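Local atomic coordinates of putative S41 protease (Bacteroides fragilis NCTC 9343, PDB entry 3K50), a protein that probably cleaves peptide bonds as a serine protease of the S41 family, with a PDZ-like domain beside its protease domain. Residues Y370-D373 with T378-P381. Numbering follows the deposited sequence.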
ATOM      1  N   TYR A 370       0.805   4.544  16.908  1.00 30.39           N
ATOM      2  CA  TYR A 370      -0.616   4.789  16.920  1.00 29.62           C
ATOM      3  C   TYR A 370      -1.324   3.714  16.102  1.00 31.46           C
ATOM      4  O   TYR A 370      -1.098   3.599  14.892  1.00 27.64           O
ATOM      5  CB  TYR A 370      -0.937   6.147  16.286  1.00 27.98           C
ATOM      6  CG  TYR A 370      -0.689   7.317  17.187  1.00 28.96           C
ATOM      7  CD1 TYR A 370       0.567   7.922  17.261  1.00 30.48           C
ATOM      8  CD2 TYR A 370      -1.726   7.864  17.952  1.00 32.02           C
ATOM      9  CE1 TYR A 370       0.792   8.998  18.101  1.00 32.79           C
ATOM     10  CE2 TYR A 370      -1.500   8.915  18.803  1.00 32.17           C
ATOM     11  CZ  TYR A 370      -0.230   9.478  18.869  1.00 33.56           C
ATOM     12  OH  TYR A 370       0.003  10.542  19.697  1.00 34.95           O
ATOM     13  N   ASN A 371      -2.126   2.883  16.776  1.00 30.32           N
ATOM     14  CA  ASN A 371      -2.931   1.861  16.111  1.00 30.45           C
ATOM     15  C   ASN A 371      -4.280   2.517  15.813  1.00 27.70           C
ATOM     16  O   ASN A 371      -5.041   2.783  16.708  1.00 27.19           O
ATOM     17  CB  ASN A 371      -3.151   0.643  17.013  1.00 29.14           C
ATOM     18  CG  ASN A 371      -4.031  -0.420  16.373  1.00 32.32           C
ATOM     19  OD1 ASN A 371      -4.530  -0.279  15.249  1.00 41.35           O
ATOM     20  ND2 ASN A 371      -4.243  -1.501  17.108  1.00 46.58           N
ATOM     21  N   GLU A 372      -4.601   2.714  14.546  1.00 27.30           N
ATOM     22  CA  GLU A 372      -5.830   3.410  14.195  1.00 25.82           C
ATOM     23  C   GLU A 372      -7.104   2.720  14.726  1.00 29.18           C
ATOM     24  O   GLU A 372      -8.103   3.384  15.016  1.00 30.49           O
ATOM     25  CB  GLU A 372      -5.900   3.573  12.698  1.00 26.62           C
ATOM     26  CG  GLU A 372      -5.970   2.254  11.850  1.00 26.33           C
ATOM     27  CD  GLU A 372      -6.014   2.497  10.332  1.00 30.21           C
ATOM     28  OE1 GLU A 372      -6.037   3.676   9.903  1.00 29.43           O
ATOM     29  OE2 GLU A 372      -6.023   1.500   9.552  1.00 29.77           O
ATOM     30  N   ASP A 373      -7.078   1.383  14.821  1.00 27.90           N
ATOM     31  CA  ASP A 373      -8.198   0.632  15.362  1.00 28.57           C
ATOM     32  C   ASP A 373      -8.492   0.858  16.845  1.00 29.95           C
ATOM     33  O   ASP A 373      -9.565   0.474  17.286  1.00 31.42           O
ATOM     34  CB  ASP A 373      -8.041  -0.857  15.092  1.00 32.42           C
ATOM     35  CG  ASP A 373      -7.912  -1.181  13.599  1.00 39.50           C
ATOM     36  OD1 ASP A 373      -8.404  -0.406  12.774  1.00 32.19           O
ATOM     37  OD2 ASP A 373      -7.293  -2.208  13.265  1.00 41.80           O
ATOM     38  N   THR A 378     -12.035   8.846  16.511  1.00 28.38           N
ATOM     39  CA  THR A 378     -11.357   9.618  15.472  1.00 29.56           C
ATOM     40  C   THR A 378     -10.998   8.785  14.171  1.00 28.95           C
ATOM     41  O   THR A 378     -10.118   9.169  13.397  1.00 27.06           O
ATOM     42  CB  THR A 378     -10.138  10.341  16.019  1.00 29.90           C
ATOM     43  OG1 THR A 378      -9.312   9.412  16.709  1.00 25.77           O
ATOM     44  CG2 THR A 378     -10.566  11.469  16.997  1.00 22.66           C
ATOM     45  N   TYR A 379     -11.674   7.664  13.952  1.00 29.95           N
ATOM     46  CA  TYR A 379     -11.539   6.893  12.698  1.00 26.86           C
ATOM     47  C   TYR A 379     -12.394   7.656  11.666  1.00 31.09           C
ATOM     48  O   TYR A 379     -13.623   7.513  11.629  1.00 29.38           O
ATOM     49  CB  TYR A 379     -12.019   5.484  12.936  1.00 29.30           C
ATOM     50  CG  TYR A 379     -11.560   4.469  11.928  1.00 28.18           C
ATOM     51  CD1 TYR A 379     -12.153   4.369  10.701  1.00 28.94           C
ATOM     52  CD2 TYR A 379     -10.519   3.600  12.228  1.00 27.71           C
ATOM     53  CE1 TYR A 379     -11.740   3.420   9.794  1.00 32.70           C
ATOM     54  CE2 TYR A 379     -10.088   2.637  11.308  1.00 28.04           C
ATOM     55  CZ  TYR A 379     -10.696   2.558  10.106  1.00 26.20           C
ATOM     56  OH  TYR A 379     -10.310   1.587   9.201  1.00 31.99           O
ATOM     57  N   LEU A 380     -11.730   8.509  10.876  1.00 32.14           N
ATOM     58  CA  LEU A 380     -12.418   9.501  10.063  1.00 32.32           C
ATOM     59  C   LEU A 380     -11.886   9.551   8.659  1.00 29.75           C
ATOM     60  O   LEU A 380     -10.830   8.980   8.402  1.00 32.31           O
ATOM     61  CB  LEU A 380     -12.215  10.888  10.701  1.00 34.62           C
ATOM     62  CG  LEU A 380     -12.910  11.180  12.016  1.00 34.44           C
ATOM     63  CD1 LEU A 380     -12.330  12.401  12.667  1.00 29.66           C
ATOM     64  CD2 LEU A 380     -14.475  11.274  11.797  1.00 32.10           C
ATOM     65  N   PRO A 381     -12.639  10.211   7.726  1.00 28.69           N
ATOM     66  CA  PRO A 381     -12.132  10.332   6.386  1.00 27.47           C
ATOM     67  C   PRO A 381     -10.718  10.862   6.296  1.00 28.61           C
ATOM     68  O   PRO A 381     -10.321  11.715   7.081  1.00 26.34           O
ATOM     69  CB  PRO A 381     -13.077  11.349   5.736  1.00 29.47           C
ATOM     70  CG  PRO A 381     -14.437  11.014   6.448  1.00 29.40           C
ATOM     71  CD  PRO A 381     -14.025  10.749   7.844  1.00 23.69           C
TER
HETATM   72  O   HOH W   1      -8.451  -0.054  10.024  1.00 31.89           O
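Tyr379 meets Glu372 and Asp373 along one side of its ring, and its path can be traced atom by atom. From CB the side chain leaves with CG anti to the backbone N (chi1 -161°), which sets the ring beside the 3-10 turn that starts at Glu372. CD2 reaches the carbonyl O of Glu372 at 3.7 Å; this oxygen lies near the ring plane, so it faces the ring edge. One atom further, CE2 stands 3.8 Å from OD1 of Asp373, an oblique approach with carboxylate and ring planes 24° apart. The same CE2 is 4.2 Å from CG of Glu372, whose carboxylate is turned 48° from the ring. At the tip, OH donates to water 1 over 2.6 Å, and the water lies in the ring plane. That water in turn gives its hydrogens to Glu372 OE2 (2.9 Å) and Asp373 OD1 (2.8 Å), joining phenol and two carboxylates. Asn371 OD1 accepts from N of Asp373 at 3.1 Å, an Asx turn, with the donor above the carbonyl plane.

Both segments belong to the loop between strand 368-369 and helix 388-398, and Tyr379 packs on Leu93 and Ser95 of strand 90-97, in the PDZ-like region. Arg110 makes a cation-pi contact with Tyr379; Arg110 and Arg232 each form a salt bridge to Glu372 OE1, and Tyr233 OH is hydrogen-bonded to OE2. The arginines probably help keep buried Glu372 ionised. Its backbone carbonyl oxygen suits the ring's slightly positive CH edge, so the segments meet through direct ring contacts and one bridging water.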